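Local coordinates for protein Non-reducing end alpha-L-arabinofuranosidase BoGH43B (Bacteroides ovatus, PDB 5JOZ) that removes terminal non-reducing alpha-L-arabinofuranoside residues from xyloglucan branches, converting 'S' units to 'X' units during xyloglucan degradation, at residues G434-L438 with E450-A454; T270-P274 with V291-Y295. One frame throughout, in Å; residues are numbered along the deposited sequence.

Interaction 1 of 2, residues G434-L438 with E450-A454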
loop_
_atom_site.group_PDB
_atom_site.type_symbol
_atom_site.label_atom_id
_atom_site.label_comp_id
_atom_site.label_asym_id
_atom_site.label_seq_id
_atom_site.Cartn_x
_atom_site.Cartn_y
_atom_site.Cartn_z
ATOM N N GLY A 434 -19.178 21.634 -22.037
ATOM C CA GLY A 434 -17.775 22.047 -22.105
ATOM C C GLY A 434 -16.919 21.442 -21.007
ATOM O O GLY A 434 -17.417 20.935 -19.992
ATOM N N GLU A 435 -15.615 21.531 -21.222
ATOM C CA GLU A 435 -14.630 20.863 -20.376
ATOM C C GLU A 435 -14.541 21.528 -19.006
ATOM O O GLU A 435 -14.725 22.732 -18.883
ATOM C CB GLU A 435 -13.261 20.873 -21.076
ATOM C CG GLU A 435 -13.229 20.064 -22.375
ATOM C CD GLU A 435 -12.974 18.569 -22.176
ATOM O OE1 GLU A 435 -13.057 17.824 -23.174
ATOM O OE2 GLU A 435 -12.669 18.124 -21.048
ATOM N N VAL A 436 -14.286 20.731 -17.974
ATOM C CA VAL A 436 -14.166 21.236 -16.605
ATOM C C VAL A 436 -12.874 20.705 -16.010
ATOM O O VAL A 436 -12.557 19.520 -16.137
ATOM C CB VAL A 436 -15.364 20.829 -15.716
ATOM C CG1 VAL A 436 -15.257 21.447 -14.320
ATOM C CG2 VAL A 436 -16.665 21.249 -16.364
ATOM N N ILE A 437 -12.112 21.599 -15.388
ATOM C CA ILE A 437 -10.919 21.216 -14.667
ATOM C C ILE A 437 -11.318 21.151 -13.221
ATOM O O ILE A 437 -11.713 22.165 -12.644
ATOM C CB ILE A 437 -9.771 22.224 -14.837
ATOM C CG1 ILE A 437 -9.350 22.289 -16.310
ATOM C CG2 ILE A 437 -8.598 21.831 -13.930
ATOM C CD1 ILE A 437 -8.317 23.355 -16.620
ATOM N N LEU A 438 -11.231 19.949 -12.653
ATOM C CA LEU A 438 -11.485 19.716 -11.244
ATOM C C LEU A 438 -10.153 19.603 -10.570
ATOM O O LEU A 438 -9.253 18.960 -11.092
ATOM C CB LEU A 438 -12.262 18.425 -11.044
ATOM C CG LEU A 438 -13.671 18.370 -11.609
ATOM C CD1 LEU A 438 -14.243 17.001 -11.304
ATOM C CD2 LEU A 438 -14.575 19.455 -11.048
ATOM N N GLU A 450 -11.367 22.898 -5.860
ATOM C CA GLU A 450 -11.467 24.013 -6.812
ATOM C C GLU A 450 -11.958 23.538 -8.186
ATOM O O GLU A 450 -11.720 22.392 -8.568
ATOM C CB GLU A 450 -10.107 24.717 -6.978
ATOM C CG GLU A 450 -9.430 25.165 -5.668
ATOM C CD GLU A 450 -8.374 24.193 -5.098
ATOM O OE1 GLU A 450 -8.329 22.997 -5.487
ATOM O OE2 GLU A 450 -7.571 24.635 -4.236
ATOM N N ILE A 451 -12.624 24.438 -8.921
ATOM C CA ILE A 451 -13.151 24.158 -10.254
ATOM C C ILE A 451 -12.836 25.292 -11.234
ATOM O O ILE A 451 -12.708 26.453 -10.840
ATOM C CB ILE A 451 -14.679 23.902 -10.221
ATOM C CG1 ILE A 451 -15.434 25.156 -9.750
ATOM C CG2 ILE A 451 -14.985 22.708 -9.324
ATOM C CD1 ILE A 451 -16.912 24.974 -9.500
ATOM N N LYS A 452 -12.695 24.935 -12.506
ATOM C CA LYS A 452 -12.536 25.904 -13.592
ATOM C C LYS A 452 -13.261 25.447 -14.880
ATOM O O LYS A 452 -13.111 24.308 -15.337
ATOM C CB LYS A 452 -11.052 26.189 -13.890
ATOM C CG LYS A 452 -10.862 27.249 -14.973
ATOM C CD LYS A 452 -9.419 27.673 -15.155
ATOM C CE LYS A 452 -9.339 28.967 -15.954
ATOM N NZ LYS A 452 -7.929 29.415 -16.117
ATOM N N ALA A 453 -14.045 26.358 -15.442
ATOM C CA ALA A 453 -14.635 26.203 -16.764
ATOM C C ALA A 453 -14.815 27.590 -17.371
ATOM O O ALA A 453 -14.444 28.599 -16.759
ATOM C CB ALA A 453 -15.972 25.481 -16.670
ATOM N N ALA A 454 -15.358 27.631 -18.583
ATOM C CA ALA A 454 -15.789 28.882 -19.194
ATOM C C ALA A 454 -16.826 29.556 -18.276
ATOM O O ALA A 454 -17.795 28.911 -17.858
ATOM C CB ALA A 454 -16.375 28.618 -20.577
#
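Ile437 and Lys452 form an antiparallel hydrogen-bonded pair between strands 436-442 and 446-453, neighbours along one sheet of the C-terminal concanavalin A-like domain. Two bonds close the pair, from Ile437 N to Lys452 O (2.9 Å, 171° at the hydrogen) and from Lys452 N to Ile437 O (2.9 Å). The second is the more bent, at 147°. Each acceptor also receives a C-H from the residue next to its partner: Val436 CA lies 3.5 Å from Lys452 O, and Ile451 CA 3.4 Å from Ile437 O. The next pair, Leu438 with Ile451, is non-hydrogen-bonded and is joined through its side chains. Here Leu438 CD2 meets Ile451 CG2 at 3.7 Å, the two side chains lying askew to one another. The first torsion of Ile451 explains which branch is used: at 63° it sets CG1 between the backbone N and the carbonyl carbon, leaving CG2 beside the backbone N, where it reaches the leucine. At the other end of the contact, Val436 puts CG1 3.7 Å from Lys452 O, while its CG2 is only loosely against Ala453 CB, at 4.3 Å. The faces differ in character. Ile437 and Lys452 share the more open one, and the long lysine chain runs on away from the neighbouring strand. Leu438 and Ile451 occupy the buried one, reaching Leu401 and Ala412 of the second sheet; Val436 touches Ile403 and Arg410 there. Glu450 turns to Thr441, hydrogen-bonding its OG1 through OE2. Strands 370-377 and 456-464 continue the sheet beyond the two partners. Such a beta hairpin, apolar towards a facing sheet and partly exposed on its back, is characteristic of the jelly-roll-like beta sandwich of concanavalin A-like domains.

Interaction 2 of 2, residues T270-P274 with V291-Y295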
loop_
_atom_site.group_PDB
_atom_site.type_symbol
_atom_site.label_atom_id
_atom_site.label_comp_id
_atom_site.label_asym_id
_atom_site.label_seq_id
_atom_site.Cartn_x
_atom_site.Cartn_y
_atom_site.Cartn_z
ATOM N N THR A 270 7.038 3.157 4.002
ATOM C CA THR A 270 8.200 2.287 4.079
ATOM C C THR A 270 9.465 3.076 4.379
ATOM O O THR A 270 9.749 4.070 3.735
ATOM C CB THR A 270 8.373 1.501 2.771
ATOM O OG1 THR A 270 7.267 0.612 2.609
ATOM C CG2 THR A 270 9.658 0.674 2.776
ATOM N N PHE A 271 10.240 2.570 5.331
ATOM C CA PHE A 271 11.423 3.223 5.862
ATOM C C PHE A 271 12.639 2.316 5.679
ATOM O O PHE A 271 12.507 1.109 5.441
ATOM C CB PHE A 271 11.222 3.528 7.351
ATOM C CG PHE A 271 10.141 4.544 7.625
ATOM C CD1 PHE A 271 8.801 4.187 7.573
ATOM C CD2 PHE A 271 10.468 5.863 7.924
ATOM C CE1 PHE A 271 7.804 5.121 7.812
ATOM C CE2 PHE A 271 9.483 6.804 8.165
ATOM C CZ PHE A 271 8.143 6.434 8.114
ATOM N N LEU A 272 13.818 2.918 5.812
ATOM C CA LEU A 272 15.104 2.234 5.642
ATOM C C LEU A 272 16.006 2.592 6.812
ATOM O O LEU A 272 16.141 3.776 7.141
ATOM C CB LEU A 272 15.762 2.689 4.336
ATOM C CG LEU A 272 17.092 2.043 3.925
ATOM C CD1 LEU A 272 16.923 0.537 3.728
ATOM C CD2 LEU A 272 17.580 2.685 2.640
ATOM N N ALA A 273 16.612 1.589 7.448
ATOM C CA ALA A 273 17.557 1.847 8.535
ATOM C C ALA A 273 18.742 0.873 8.521
ATOM O O ALA A 273 18.564 -0.302 8.215
ATOM C CB ALA A 273 16.836 1.800 9.874
ATOM N N PRO A 274 19.953 1.363 8.859
ATOM C CA PRO A 274 21.107 0.492 8.953
ATOM C C PRO A 274 21.037 -0.354 10.221
ATOM O O PRO A 274 20.619 0.135 11.267
ATOM C CB PRO A 274 22.277 1.474 9.020
ATOM C CG PRO A 274 21.713 2.665 9.724
ATOM C CD PRO A 274 20.259 2.722 9.355
ATOM N N VAL A 291 14.476 4.721 14.445
ATOM C CA VAL A 291 14.587 4.952 12.994
ATOM C C VAL A 291 14.565 6.472 12.774
ATOM O O VAL A 291 13.601 7.141 13.155
ATOM C CB VAL A 291 13.465 4.212 12.215
ATOM C CG1 VAL A 291 13.414 4.631 10.748
ATOM C CG2 VAL A 291 13.683 2.706 12.322
ATOM N N GLN A 292 15.645 6.986 12.184
ATOM C CA GLN A 292 15.928 8.431 12.100
ATOM C C GLN A 292 15.482 9.011 10.758
ATOM O O GLN A 292 15.237 8.270 9.803
ATOM C CB GLN A 292 17.444 8.705 12.278
ATOM C CG GLN A 292 18.081 8.211 13.583
ATOM C CD GLN A 292 17.561 8.891 14.857
ATOM O OE1 GLN A 292 17.536 8.279 15.926
ATOM N NE2 GLN A 292 17.150 10.151 14.750
ATOM N N GLU A 293 15.431 10.337 10.701
ATOM C CA GLU A 293 14.968 11.085 9.534
ATOM C C GLU A 293 15.908 10.969 8.364
ATOM O O GLU A 293 15.459 10.830 7.228
ATOM C CB GLU A 293 14.767 12.571 9.866
ATOM N N THR A 294 17.208 11.055 8.632
ATOM C CA THR A 294 18.217 10.915 7.583
ATOM C C THR A 294 19.323 9.969 8.055
ATOM O O THR A 294 19.486 9.726 9.253
ATOM C CB THR A 294 18.816 12.286 7.145
ATOM O OG1 THR A 294 19.740 12.754 8.121
ATOM C CG2 THR A 294 17.742 13.356 6.966
ATOM N N TYR A 295 20.062 9.418 7.096
ATOM C CA TYR A 295 21.195 8.527 7.382
ATOM C C TYR A 295 22.221 8.706 6.289
ATOM O O TYR A 295 21.895 9.124 5.182
ATOM C CB TYR A 295 20.795 7.029 7.367
ATOM C CG TYR A 295 20.056 6.513 8.561
ATOM C CD1 TYR A 295 20.723 6.218 9.740
ATOM C CD2 TYR A 295 18.689 6.272 8.502
ATOM C CE1 TYR A 295 20.047 5.729 10.849
ATOM C CE2 TYR A 295 17.993 5.788 9.606
ATOM C CZ TYR A 295 18.671 5.515 10.775
ATOM O OH TYR A 295 17.974 5.031 11.860
#
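The third strand of the fifth propeller blade meets the chain that follows that blade where Tyr295 lays its ring against Pro274. Pro274 CD sits above the middle of the ring, 3.4 Å from the centroid of Tyr295 and 14° off its normal, a close CH-pi contact. The adjoining Pro274 CG is 3.7 Å from Tyr295 CE1, which spreads the contact towards one side of the ring. A first torsion of -77° sets Tyr295 CG beside its own backbone N and anti to the carbonyl carbon, directing the phenol back at strand 269-277. Its far end is held as well: Gln292 N donates to Tyr295 OH (3.1 Å), an arrangement that probably limits how far the ring can swing off the proline. Ala273 CB approaches the same hydroxyl at 4.0 Å.

Family 43 catalytic domains are five-bladed beta-propellers, and strand 269-277 here lies between strands 249-256 and 283-284 of its four-stranded blade. Segment 291-295 leads into strand 294-296, which pairs with the N-terminal strand 4-6, so both ends of the propeller chain converge on this blade. Asn7 ND2 links them further, hydrogen-bonding to Leu272 O and to Gln292 O.

Val291 adds an apolar contact with both methyls. Val291 CG1, anti to the backbone N, comes 4.2 Å from Phe271 CB, and Val291 CG2 lies 4.1 Å from Ala273 CB; the isopropyl group thus bridges two residues, two apart, on the same side of the strand. Val291 also packs on Ile236 of the blade, and its N-H is bonded to Asn225 OD1. The Phe271 ring makes an edge-to-face stack with Phe233, and its side chain is about 11 Å from that of Asp16, the inferred catalytic proton acceptor.

The two contacts illustrate how a two-domain glycosidase is built almost entirely from beta sheets and loops, each contact lying in a different part of the fold. Interaction 2 comes first along the chain, joining the last propeller blade to the segment that follows it; interaction 1 comes later, wholly within the concanavalin A-like sandwich. Their centres lie 42 Å apart and their nearest atoms about 27 Å, with no strand or sheet in common. The inferred active-site residue Asp16 is in the propeller, whereas the calcium ion bound by Asp313, Gly341 and Asp499 lies in the sandwich, about 9 Å from the Glu435 side chain of interaction 1.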